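Local coordinates for protein transcriptional regulator, GntR family (Ralstonia eutropha, PDB 3IHU) that probably binds DNA and regulates transcription, as a member of the GntR family with a winged-helix DNA-binding domain and an all-helical FCD domain, at residues S27-G32 against V169-R174; Q85-V90 against G214-R219; L91-R96 against F161-M166; G99-A104 against R155-L160. All coordinates share one frame; numbering follows the deposited sequence. Where two conformers were deposited one is given.

Interaction 1 joins the two halves of the chain, setting the end of helix 17-31 in the DNA-binding part against helix 167-172 of the helical part; it is buried, and the one contact of the four with a ring, a carboxylate and a bridging water. Interactions 2, 3 and 4 follow one another along helix 84-105 and are made almost wholly by aliphatic groups. Interaction 3 lies deepest, its centre about 8 Å from the centre of the chain, whereas that of interaction 2 is about 16 Å away and the contact runs to solvent. Interactions 3 and 4 share helix 155-165 as well. Interaction 2 touches interaction 1 through His173 and Arg219, and interaction 3 through Val90 and Met166.

Interaction 1: S27-G32 against V169-R174; sequences SGLELG and VHAQHR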
loop_
_atom_site.group_PDB
_atom_site.type_symbol
_atom_site.label_atom_id
_atom_site.label_comp_id
_atom_site.label_asym_id
_atom_site.label_seq_id
_atom_site.Cartn_x
_atom_site.Cartn_y
_atom_site.Cartn_z
ATOM N N SER A 27 -7.214 -2.987 -2.384
ATOM C CA SER A 27 -7.715 -1.624 -2.237
ATOM C C SER A 27 -8.907 -1.508 -1.268
ATOM O O SER A 27 -8.949 -0.572 -0.459
ATOM C CB SER A 27 -8.074 -1.005 -3.572
ATOM O OG SER A 27 -9.019 -1.811 -4.226
ATOM N N GLY A 28 -9.848 -2.452 -1.341
ATOM C CA GLY A 28 -10.969 -2.510 -0.405
ATOM C C GLY A 28 -10.551 -2.612 1.056
ATOM O O GLY A 28 -11.179 -2.020 1.922
ATOM N N LEU A 29 -9.468 -3.322 1.347
ATOM C CA LEU A 29 -8.981 -3.420 2.730
ATOM C C LEU A 29 -8.551 -2.036 3.209
ATOM O O LEU A 29 -8.899 -1.617 4.290
ATOM C CB LEU A 29 -7.817 -4.423 2.861
ATOM C CG LEU A 29 -8.236 -5.853 3.203
ATOM C CD1 LEU A 29 -7.100 -6.859 2.798
ATOM C CD2 LEU A 29 -8.639 -5.952 4.677
ATOM N N GLU A 30 -7.856 -1.316 2.350
ATOM C CA GLU A 30 -7.441 0.050 2.643
ATOM C C GLU A 30 -8.614 0.997 2.710
ATOM O O GLU A 30 -8.649 1.894 3.538
ATOM C CB GLU A 30 -6.466 0.552 1.560
ATOM C CG GLU A 30 -5.920 1.952 1.880
ATOM C CD GLU A 30 -4.758 2.378 1.001
ATOM O OE1 GLU A 30 -4.448 1.680 0.011
ATOM O OE2 GLU A 30 -4.187 3.449 1.306
ATOM N N LEU A 31 -9.573 0.809 1.816
ATOM C CA LEU A 31 -10.732 1.675 1.789
ATOM C C LEU A 31 -11.769 1.333 2.841
ATOM O O LEU A 31 -12.650 2.161 3.117
ATOM C CB LEU A 31 -11.378 1.653 0.411
ATOM C CG LEU A 31 -10.579 2.290 -0.738
ATOM C CD1 LEU A 31 -11.353 2.236 -2.072
ATOM C CD2 LEU A 31 -10.251 3.764 -0.387
ATOM N N GLY A 32 -11.705 0.128 3.408
ATOM C CA GLY A 32 -12.661 -0.263 4.437
ATOM C C GLY A 32 -13.842 -1.065 3.939
ATOM O O GLY A 32 -14.732 -1.348 4.714
ATOM N N VAL A 169 -2.196 -4.359 7.802
ATOM C CA VAL A 169 -1.757 -3.416 8.838
ATOM C C VAL A 169 -2.586 -2.113 8.779
ATOM O O VAL A 169 -3.118 -1.641 9.785
ATOM C CB VAL A 169 -0.236 -3.097 8.697
ATOM C CG1 VAL A 169 0.212 -2.065 9.738
ATOM C CG2 VAL A 169 0.580 -4.350 8.834
ATOM N N HIS A 170 -2.735 -1.567 7.588
ATOM C CA HIS A 170 -3.569 -0.355 7.397
ATOM C C HIS A 170 -4.911 -0.560 8.040
ATOM O O HIS A 170 -5.330 0.242 8.843
ATOM C CB HIS A 170 -3.745 -0.050 5.914
ATOM C CG HIS A 170 -4.341 1.295 5.638
ATOM N ND1 HIS A 170 -5.674 1.589 5.880
ATOM C CD2 HIS A 170 -3.788 2.421 5.131
ATOM C CE1 HIS A 170 -5.911 2.846 5.544
ATOM N NE2 HIS A 170 -4.780 3.378 5.104
ATOM N N ALA A 171 -5.579 -1.663 7.704
ATOM C CA ALA A 171 -6.933 -1.930 8.192
ATOM C C ALA A 171 -6.978 -2.250 9.662
ATOM O O ALA A 171 -7.662 -1.604 10.443
ATOM C CB ALA A 171 -7.563 -3.095 7.351
ATOM N N GLN A 172 -6.218 -3.254 10.080
ATOM C CA GLN A 172 -6.290 -3.739 11.443
ATOM C C GLN A 172 -5.765 -2.704 12.414
ATOM O O GLN A 172 -6.187 -2.676 13.534
ATOM C CB GLN A 172 -5.442 -5.021 11.550
ATOM C CG GLN A 172 -5.489 -5.756 12.840
ATOM C CD GLN A 172 -4.626 -7.004 12.793
ATOM O OE1 GLN A 172 -4.277 -7.500 11.720
ATOM N NE2 GLN A 172 -4.308 -7.523 13.951
ATOM N N HIS A 173 -4.814 -1.863 12.005
ATOM C CA HIS A 173 -4.255 -0.885 12.938
ATOM C C HIS A 173 -4.718 0.543 12.684
ATOM O O HIS A 173 -4.122 1.493 13.226
ATOM C CB HIS A 173 -2.747 -1.023 13.024
ATOM C CG HIS A 173 -2.337 -2.303 13.652
ATOM N ND1 HIS A 173 -2.319 -2.485 15.017
ATOM C CD2 HIS A 173 -1.996 -3.490 13.108
ATOM C CE1 HIS A 173 -1.965 -3.729 15.283
ATOM N NE2 HIS A 173 -1.787 -4.368 14.142
ATOM N N ARG A 174 -5.820 0.681 11.931
ATOM C CA ARG A 174 -6.535 1.961 11.832
ATOM C C ARG A 174 -5.572 3.096 11.426
ATOM O O ARG A 174 -5.483 4.108 12.116
ATOM C CB ARG A 174 -7.254 2.278 13.169
ATOM C CG ARG A 174 -8.514 1.404 13.456
ATOM C CD ARG A 174 -9.170 1.773 14.819
HETATM O O HOH W 1 -4.384 5.548 2.726
#
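Glu30 lays its aliphatic stem over one face of the His170 imidazole. Its CG sits 3.7 Å from the centroid of the His170 ring and only 11° off the ring normal, a CH-pi contact almost exactly over the centre. Both side chains turn their CG anti to the backbone N (chi1 -176° for Glu30), and the glutamate then runs extended, carrying its carboxylate past the ring; the carboxylate and ring planes end up 58° apart. A water links the two groups beyond the stack: it donates to Glu30 OE2 at 2.5 Å and lies 3.2 Å from His170 NE2. On the backbone side, Glu30 O comes within 3.5 Å of His170 CE1. One residue back from Glu30 and one on from His170, Leu29 and Ala171 meet: Ala171 CB is 3.7 Å from Leu29 O and 4.1 Å from Leu29 CD2, with Pro36 also touching both side chains. Just past this contact a Schellman motif ends helix 167-172, with Arg174 N bonded to Ala171 O and Leu175 N to His170 O. The pairing joins the last turn of the first helix of the GntR part to the FCD part. Since Glu30 also makes salt bridges to Arg141 and Arg142, its buried carboxylate is probably ionised, so this interdomain face combines a charged cluster with an apolar stem on a ring.

Interaction 2: Q85-V90 against G214-R219; sequences QETLDV and GAILDR
Thr87 and Ile216 meet on the inner side of a helix pair in the all-helical FCD fold, where helix 84-105 lies beside the last helix, 198-219. The approach is a light one: even the nearest CA atoms, those of Leu88 and Leu217, are 9.1 Å apart, and the gap is bridged by side-chain ends alone. Inside, Thr87 CG2 faces Ile216 CD1 at 4.3 Å, and Val169 of helix 167-172 packs against both residues, so this half is buried where three helices meet. The threonine holds its methyl anti to the backbone N (chi1 -62° for OG1), which presents CG2 to the isoleucine while OG1 bonds back to Ser83 O. Outside, Leu88 and Leu217 reach over to each other at about a right angle, with Leu88 CD2 4.0 Å from Leu217 CD2. That pair is slightly closer than the inner one, yet Leu217 is exposed and the contact runs out to solvent there. On the same helix as Leu88, the exposed Gln85 and Asp89 are tied: Gln85 NE2 donates to Asp89 OD1 at 2.8 Å with a bent N-H...O angle of 136°, coming from above the carboxylate plane.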
loop_
_atom_site.group_PDB
_atom_site.type_symbol
_atom_site.label_atom_id
_atom_site.label_comp_id
_atom_site.label_asym_id
_atom_site.label_seq_id
_atom_site.Cartn_x
_atom_site.Cartn_y
_atom_site.Cartn_z
ATOM N N GLN A 85 3.444 -9.449 16.676
ATOM C CA GLN A 85 4.789 -9.806 16.203
ATOM C C GLN A 85 4.766 -9.880 14.670
ATOM O O GLN A 85 5.733 -9.491 14.019
ATOM C CB GLN A 85 5.232 -11.164 16.745
ATOM C CG GLN A 85 6.641 -11.558 16.311
ATOM C CD GLN A 85 7.654 -10.531 16.769
ATOM O OE1 GLN A 85 7.730 -10.234 17.965
ATOM N NE2 GLN A 85 8.378 -9.919 15.815
ATOM N N GLU A 86 3.667 -10.390 14.117
ATOM C CA GLU A 86 3.587 -10.553 12.687
ATOM C C GLU A 86 3.535 -9.150 12.029
ATOM O O GLU A 86 4.127 -8.936 10.991
ATOM C CB GLU A 86 2.394 -11.378 12.241
ATOM C CG GLU A 86 2.523 -12.899 12.496
ATOM C CD GLU A 86 1.191 -13.651 12.304
ATOM O OE1 GLU A 86 0.084 -13.063 12.451
ATOM O OE2 GLU A 86 1.252 -14.857 12.000
ATOM N N THR A 87 2.825 -8.222 12.665
ATOM C CA THR A 87 2.776 -6.842 12.189
ATOM C C THR A 87 4.155 -6.201 12.229
ATOM O O THR A 87 4.599 -5.556 11.273
ATOM C CB THR A 87 1.731 -6.036 13.039
ATOM O OG1 THR A 87 0.439 -6.621 12.844
ATOM C CG2 THR A 87 1.724 -4.597 12.639
ATOM N N LEU A 88 4.846 -6.349 13.340
ATOM C CA LEU A 88 6.168 -5.775 13.468
ATOM C C LEU A 88 7.135 -6.349 12.403
ATOM O O LEU A 88 7.987 -5.639 11.872
ATOM C CB LEU A 88 6.719 -5.997 14.853
ATOM C CG LEU A 88 5.990 -5.217 15.971
ATOM C CD1 LEU A 88 6.492 -5.685 17.353
ATOM C CD2 LEU A 88 6.177 -3.693 15.761
ATOM N N ASP A 89 6.975 -7.639 12.110
ATOM C CA ASP A 89 7.814 -8.308 11.093
ATOM C C ASP A 89 7.497 -7.767 9.699
ATOM O O ASP A 89 8.417 -7.513 8.924
ATOM C CB ASP A 89 7.683 -9.845 11.185
ATOM C CG ASP A 89 8.429 -10.453 12.380
ATOM O OD1 ASP A 89 9.175 -9.756 13.123
ATOM O OD2 ASP A 89 8.265 -11.679 12.585
ATOM N N VAL A 90 6.206 -7.550 9.375
ATOM C CA VAL A 90 5.842 -6.906 8.166
ATOM C C VAL A 90 6.439 -5.456 8.067
ATOM O O VAL A 90 6.932 -5.039 7.039
ATOM C CB VAL A 90 4.309 -6.860 7.987
ATOM C CG1 VAL A 90 3.907 -5.841 6.910
ATOM C CG2 VAL A 90 3.738 -8.264 7.729
ATOM N N GLY A 214 6.033 3.166 15.488
ATOM C CA GLY A 214 5.864 3.967 16.689
ATOM C C GLY A 214 4.419 4.198 17.087
ATOM O O GLY A 214 4.056 3.979 18.234
ATOM N N ALA A 215 3.561 4.565 16.141
ATOM C CA ALA A 215 2.172 4.810 16.493
ATOM C C ALA A 215 1.502 3.523 16.985
ATOM O O ALA A 215 0.702 3.538 17.933
ATOM C CB ALA A 215 1.383 5.399 15.278
ATOM N N ILE A 216 1.780 2.413 16.308
ATOM C CA ILE A 216 1.152 1.135 16.669
ATOM C C ILE A 216 1.626 0.725 18.045
ATOM O O ILE A 216 0.809 0.352 18.887
ATOM C CB ILE A 216 1.429 0.022 15.616
ATOM C CG1 ILE A 216 0.665 0.342 14.340
ATOM C CG2 ILE A 216 1.048 -1.353 16.159
ATOM C CD1 ILE A 216 1.029 -0.420 13.106
ATOM N N LEU A 217 2.928 0.830 18.298
ATOM C CA LEU A 217 3.459 0.401 19.570
ATOM C C LEU A 217 2.938 1.290 20.699
ATOM O O LEU A 217 2.672 0.804 21.797
ATOM C CB LEU A 217 4.984 0.376 19.572
ATOM C CG LEU A 217 5.627 -0.784 18.789
ATOM C CD1 LEU A 217 7.176 -0.650 18.855
ATOM C CD2 LEU A 217 5.146 -2.140 19.330
ATOM N N ASP A 218 2.774 2.581 20.428
ATOM C CA ASP A 218 2.257 3.530 21.437
ATOM C C ASP A 218 0.885 3.171 21.968
ATOM O O ASP A 218 0.635 3.314 23.145
ATOM C CB ASP A 218 2.249 4.956 20.875
ATOM C CG ASP A 218 3.641 5.570 20.866
ATOM O OD1 ASP A 218 4.594 4.891 21.285
ATOM O OD2 ASP A 218 3.804 6.721 20.427
ATOM N N ARG A 219 0.002 2.673 21.127
ATOM C CA ARG A 219 -1.303 2.215 21.631
ATOM C C ARG A 219 -1.212 1.089 22.681
ATOM O O ARG A 219 -1.982 1.069 23.663
ATOM C CB ARG A 219 -2.171 1.771 20.480
ATOM C CG ARG A 219 -2.507 2.926 19.559
ATOM C CD ARG A 219 -2.948 2.391 18.240
ATOM N NE ARG A 219 -3.262 3.421 17.244
ATOM C CZ ARG A 219 -3.410 3.168 15.942
ATOM N NH1 ARG A 219 -3.254 1.929 15.495
ATOM N NH2 ARG A 219 -3.715 4.148 15.083
#

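Interaction 3: L91-R96 against F161-M166; sequences LDVAER and FPTIHM
Leu91 O accepts the shortest polar bond here, from Glu95 N at 2.8 Å, an ordinary helical bond that keeps this turn of helix 84-105 regular and holds Leu91 beside Met166 of the other segment. Across the interface there are no hydrogen bonds; aliphatic groups do the work. The backbones come close at Ala94 and Ile164, whose CA atoms are 5.2 Å apart, a spacing allowed by the small side chain of Ala94, which points straight at the other segment. Beside it, Val93 CG1 meets Thr163 CG2 at 4.0 Å. Both methyls stand anti to their own backbone N, and the two branched side chains cross at about a right angle toward the solvent side, where Val93 is exposed. All of this lies inside the helical bundle of the FCD domain, at the point where helix 155-165, kinked and weakly bonded over its last turns, gives way to helix 167-172. Met166, a selenomethionine, takes a positive phi of 50° at that junction and is the N-cap residue of the helix that follows. In one of its two conformers the chain bends at chi3 (-87°) and SE and CE lie near Ala94 CB, contacts that are less certain for resting on that conformer alone. The approach of SE to Leu91 CD2, at 3.1 Å, is doubtful as well, being too short for ordinary packing. Behind Leu91, Val209 and Arg213 of helix 198-219 pack on its side chain, while Glu95 makes salt bridges to Lys210 and Arg213 of the same helix.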
loop_
_atom_site.group_PDB
_atom_site.type_symbol
_atom_site.label_atom_id
_atom_site.label_comp_id
_atom_site.label_asym_id
_atom_site.label_seq_id
_atom_site.Cartn_x
_atom_site.Cartn_y
_atom_site.Cartn_z
ATOM N N LEU A 91 6.339 -4.677 9.124
ATOM C CA LEU A 91 6.865 -3.317 9.110
ATOM C C LEU A 91 8.384 -3.321 8.927
ATOM O O LEU A 91 8.940 -2.439 8.359
ATOM C CB LEU A 91 6.500 -2.626 10.409
ATOM C CG LEU A 91 5.006 -2.346 10.639
ATOM C CD1 LEU A 91 4.787 -2.002 12.095
ATOM C CD2 LEU A 91 4.539 -1.210 9.678
ATOM N N ASP A 92 9.051 -4.354 9.414
ATOM C CA ASP A 92 10.513 -4.466 9.270
ATOM C C ASP A 92 10.893 -4.518 7.774
ATOM O O ASP A 92 11.826 -3.818 7.319
ATOM C CB ASP A 92 11.040 -5.721 9.990
ATOM C CG ASP A 92 11.431 -5.461 11.437
ATOM O OD1 ASP A 92 11.535 -4.281 11.798
ATOM O OD2 ASP A 92 11.683 -6.449 12.191
ATOM N N VAL A 93 10.160 -5.324 7.017
ATOM C CA VAL A 93 10.342 -5.389 5.587
ATOM C C VAL A 93 9.844 -4.094 4.845
ATOM O O VAL A 93 10.545 -3.579 4.003
ATOM C CB VAL A 93 9.575 -6.579 5.006
ATOM C CG1 VAL A 93 9.588 -6.538 3.493
ATOM C CG2 VAL A 93 10.182 -7.933 5.559
ATOM N N ALA A 94 8.650 -3.597 5.182
ATOM C CA ALA A 94 8.136 -2.374 4.598
ATOM C C ALA A 94 9.046 -1.202 4.823
ATOM O O ALA A 94 9.206 -0.392 3.949
ATOM C CB ALA A 94 6.685 -2.057 5.081
ATOM N N GLU A 95 9.643 -1.102 5.980
ATOM C CA GLU A 95 10.612 -0.037 6.234
ATOM C C GLU A 95 11.755 -0.028 5.241
ATOM O O GLU A 95 12.051 0.995 4.626
ATOM C CB GLU A 95 11.166 -0.114 7.638
ATOM C CG GLU A 95 12.065 0.997 7.978
ATOM C CD GLU A 95 12.522 0.923 9.422
ATOM O OE1 GLU A 95 11.778 0.363 10.228
ATOM O OE2 GLU A 95 13.598 1.465 9.733
ATOM N N ARG A 96 12.347 -1.164 5.023
ATOM C CA ARG A 96 13.500 -1.260 4.151
ATOM C C ARG A 96 13.104 -1.139 2.698
ATOM O O ARG A 96 13.853 -0.504 1.928
ATOM C CB ARG A 96 14.250 -2.533 4.419
ATOM C CG ARG A 96 15.000 -2.378 5.814
ATOM C CD ARG A 96 15.209 -3.645 6.532
ATOM N NE ARG A 96 15.856 -3.372 7.826
ATOM C CZ ARG A 96 15.250 -3.035 8.966
ATOM N NH1 ARG A 96 13.921 -2.917 9.049
ATOM N NH2 ARG A 96 16.004 -2.842 10.061
ATOM N N PHE A 161 6.029 -4.914 -5.052
ATOM C CA PHE A 161 5.339 -3.628 -4.775
ATOM C C PHE A 161 4.177 -3.734 -3.776
ATOM O O PHE A 161 4.113 -2.970 -2.819
ATOM C CB PHE A 161 4.871 -3.019 -6.119
ATOM C CG PHE A 161 4.342 -1.602 -6.026
ATOM C CD1 PHE A 161 5.143 -0.574 -5.524
ATOM C CD2 PHE A 161 3.079 -1.299 -6.498
ATOM C CE1 PHE A 161 4.670 0.738 -5.452
ATOM C CE2 PHE A 161 2.594 -0.011 -6.444
ATOM C CZ PHE A 161 3.399 1.021 -5.897
ATOM N N PRO A 162 3.284 -4.732 -3.953
ATOM C CA PRO A 162 2.188 -4.951 -2.965
ATOM C C PRO A 162 2.583 -5.021 -1.490
ATOM O O PRO A 162 1.846 -4.539 -0.631
ATOM C CB PRO A 162 1.570 -6.270 -3.426
ATOM C CG PRO A 162 1.858 -6.340 -4.908
ATOM C CD PRO A 162 3.147 -5.605 -5.143
ATOM N N THR A 163 3.731 -5.588 -1.150
ATOM C CA THR A 163 4.142 -5.589 0.251
ATOM C C THR A 163 4.236 -4.179 0.840
ATOM O O THR A 163 3.896 -3.953 2.007
ATOM C CB THR A 163 5.517 -6.237 0.446
ATOM O OG1 THR A 163 5.464 -7.592 -0.032
ATOM C CG2 THR A 163 5.908 -6.221 1.970
ATOM N N ILE A 164 4.708 -3.242 0.020
ATOM C CA ILE A 164 4.976 -1.876 0.467
ATOM C C ILE A 164 3.741 -1.226 1.051
ATOM O O ILE A 164 3.830 -0.410 1.959
ATOM C CB ILE A 164 5.546 -1.048 -0.718
ATOM C CG1 ILE A 164 7.032 -1.298 -0.864
ATOM C CG2 ILE A 164 5.330 0.406 -0.513
ATOM C CD1 ILE A 164 7.565 -0.966 -2.221
ATOM N N HIS A 165 2.583 -1.615 0.556
ATOM C CA HIS A 165 1.314 -0.952 0.893
ATOM C C HIS A 165 0.750 -1.331 2.271
ATOM O O HIS A 165 -0.024 -0.558 2.854
ATOM C CB HIS A 165 0.269 -1.280 -0.198
ATOM C CG HIS A 165 0.629 -0.757 -1.548
ATOM N ND1 HIS A 165 0.847 0.580 -1.787
ATOM C CD2 HIS A 165 0.797 -1.383 -2.738
ATOM C CE1 HIS A 165 1.122 0.763 -3.067
ATOM N NE2 HIS A 165 1.112 -0.417 -3.662
HETATM N N MSE A 166 1.110 -2.528 2.745
HETATM C CA MSE A 166 0.664 -3.048 4.049
HETATM C C MSE A 166 -0.828 -2.988 4.306
HETATM O O MSE A 166 -1.272 -2.429 5.297
HETATM C CB MSE A 166 1.375 -2.301 5.167
HETATM C CG MSE A 166 2.790 -2.578 5.228
HETATM SE SE MSE A 166 3.411 -1.750 6.794
HETATM C CE MSE A 166 3.793 0.025 6.074
#

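Interaction 4: G99-A104 against R155-L160; sequences GLLARA and RELRRL
Segments 99-104 and 155-160, each helical, run roughly antiparallel, with 141° between their N-to-C directions and axes 10.9 Å apart at closest approach. Every contact between the two segments runs through one side chain, Leu157. It points directly at helix 84-105 with its CG anti to the carbonyl carbon (chi1 -69°), and its two methyls divide the work. CD1 goes in deepest, nestling against the backbone: it is 3.8 Å from Leu101 CA and 3.9 Å from Leu100 O, with Ala104 CB 4.3 Å away on the next turn. CD2 turns toward the outer side, where it touches Leu100 CD2 at 4.1 Å. Leu100 comes at Leu157 obliquely, its CG about equally far from both methyls, and so closes the more exposed flank of the contact. On the inner flank Leu101 CD1 approaches Leu157 CD1 at 4.4 Å, and Leu101 continues onto Tyr145 and Leu148 of helix 134-152, while Leu157 itself also rests on Leu149 of that helix. Asn154 OD1, just before helix 155-165, accepts a hydrogen bond from Leu157 N and so secures the helix start that carries this leucine. One leucine entering the hollow between residues 100, 101 and 104, with a third helix behind, is the kind of apolar interlocking by which neighbouring helices pack in an antiparallel bundle such as the FCD domain.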
loop_
_atom_site.group_PDB
_atom_site.type_symbol
_atom_site.label_atom_id
_atom_site.label_comp_id
_atom_site.label_asym_id
_atom_site.label_seq_id
_atom_site.Cartn_x
_atom_site.Cartn_y
_atom_site.Cartn_z
ATOM N N GLY A 99 11.976 2.589 2.029
ATOM C CA GLY A 99 13.247 3.222 1.894
ATOM C C GLY A 99 13.860 3.057 0.525
ATOM O O GLY A 99 14.283 4.030 -0.079
ATOM N N LEU A 100 13.956 1.821 0.040
ATOM C CA LEU A 100 14.465 1.593 -1.275
ATOM C C LEU A 100 13.593 2.178 -2.386
ATOM O O LEU A 100 14.109 2.574 -3.393
ATOM C CB LEU A 100 14.704 0.122 -1.525
ATOM C CG LEU A 100 15.407 -0.318 -2.768
ATOM C CD1 LEU A 100 16.646 0.486 -3.007
ATOM C CD2 LEU A 100 15.715 -1.907 -2.617
ATOM N N LEU A 101 12.274 2.172 -2.242
ATOM C CA LEU A 101 11.417 2.805 -3.236
ATOM C C LEU A 101 11.793 4.305 -3.454
ATOM O O LEU A 101 11.910 4.772 -4.601
ATOM C CB LEU A 101 9.981 2.704 -2.792
ATOM C CG LEU A 101 8.889 3.258 -3.714
ATOM C CD1 LEU A 101 8.713 2.404 -4.962
ATOM C CD2 LEU A 101 7.608 3.518 -2.902
ATOM N N ALA A 102 11.896 5.041 -2.345
ATOM C CA ALA A 102 12.269 6.468 -2.338
ATOM C C ALA A 102 13.668 6.616 -2.886
ATOM O O ALA A 102 13.935 7.467 -3.724
ATOM C CB ALA A 102 12.200 7.036 -0.905
ATOM N N ARG A 103 14.599 5.802 -2.378
ATOM C CA ARG A 103 15.960 5.834 -2.875
ATOM C C ARG A 103 16.054 5.678 -4.361
ATOM O O ARG A 103 16.696 6.492 -5.047
ATOM C CB ARG A 103 16.811 4.767 -2.208
ATOM C CG ARG A 103 18.294 4.773 -2.643
ATOM C CD ARG A 103 19.064 3.551 -2.095
ATOM N NE ARG A 103 20.460 3.796 -2.392
ATOM C CZ ARG A 103 21.296 4.512 -1.648
ATOM N NH1 ARG A 103 20.965 4.965 -0.457
ATOM N NH2 ARG A 103 22.501 4.744 -2.102
ATOM N N ALA A 104 15.384 4.679 -4.902
ATOM C CA ALA A 104 15.489 4.426 -6.338
ATOM C C ALA A 104 14.818 5.553 -7.161
ATOM O O ALA A 104 15.240 5.821 -8.291
ATOM C CB ALA A 104 14.898 3.088 -6.707
ATOM N N ARG A 155 12.876 -3.165 -11.496
ATOM C CA ARG A 155 12.060 -4.354 -11.772
ATOM C C ARG A 155 11.834 -5.207 -10.499
ATOM O O ARG A 155 10.746 -5.734 -10.304
ATOM C CB ARG A 155 12.668 -5.166 -12.922
ATOM C CG ARG A 155 11.972 -6.484 -13.227
ATOM C CD ARG A 155 12.549 -7.149 -14.457
ATOM N NE ARG A 155 12.496 -8.607 -14.331
ATOM N N GLU A 156 12.837 -5.310 -9.621
ATOM C CA GLU A 156 12.659 -6.083 -8.376
ATOM C C GLU A 156 11.661 -5.461 -7.402
ATOM O O GLU A 156 10.920 -6.174 -6.746
ATOM C CB GLU A 156 13.999 -6.349 -7.675
ATOM C CG GLU A 156 14.941 -7.199 -8.484
ATOM C CD GLU A 156 14.230 -8.350 -9.154
ATOM O OE1 GLU A 156 13.678 -9.218 -8.425
ATOM O OE2 GLU A 156 14.185 -8.330 -10.414
ATOM N N LEU A 157 11.619 -4.134 -7.325
ATOM C CA LEU A 157 10.607 -3.467 -6.537
ATOM C C LEU A 157 9.236 -3.623 -7.140
ATOM O O LEU A 157 8.252 -3.758 -6.390
ATOM C CB LEU A 157 10.910 -1.969 -6.405
ATOM C CG LEU A 157 12.120 -1.649 -5.549
ATOM C CD1 LEU A 157 12.248 -0.105 -5.485
ATOM C CD2 LEU A 157 11.957 -2.185 -4.149
ATOM N N ARG A 158 9.150 -3.610 -8.470
ATOM C CA ARG A 158 7.859 -3.788 -9.155
ATOM C C ARG A 158 7.234 -5.096 -8.747
ATOM O O ARG A 158 6.039 -5.170 -8.477
ATOM C CB ARG A 158 7.990 -3.786 -10.668
ATOM C CG ARG A 158 8.439 -2.516 -11.258
ATOM C CD ARG A 158 8.414 -2.613 -12.799
ATOM N NE ARG A 158 8.797 -1.335 -13.393
ATOM C CZ ARG A 158 8.008 -0.257 -13.443
ATOM N NH1 ARG A 158 6.772 -0.277 -12.945
ATOM N NH2 ARG A 158 8.465 0.855 -13.994
ATOM N N ARG A 159 8.062 -6.122 -8.645
ATOM C CA ARG A 159 7.553 -7.447 -8.286
ATOM C C ARG A 159 7.224 -7.576 -6.791
ATOM O O ARG A 159 6.304 -8.277 -6.449
ATOM C CB ARG A 159 8.471 -8.551 -8.865
ATOM C CG ARG A 159 9.456 -9.213 -7.921
ATOM C CD ARG A 159 10.336 -10.249 -8.695
ATOM N NE ARG A 159 10.691 -11.378 -7.844
ATOM C CZ ARG A 159 9.850 -12.357 -7.505
ATOM N N LEU A 160 7.894 -6.840 -5.911
ATOM C CA LEU A 160 7.536 -6.796 -4.480
ATOM C C LEU A 160 6.490 -5.709 -4.088
ATOM O O LEU A 160 6.146 -5.567 -2.917
ATOM C CB LEU A 160 8.779 -6.419 -3.658
ATOM C CG LEU A 160 9.998 -7.248 -3.292
ATOM C CD1 LEU A 160 10.841 -7.920 -4.500
ATOM C CD2 LEU A 160 10.816 -6.303 -2.452
#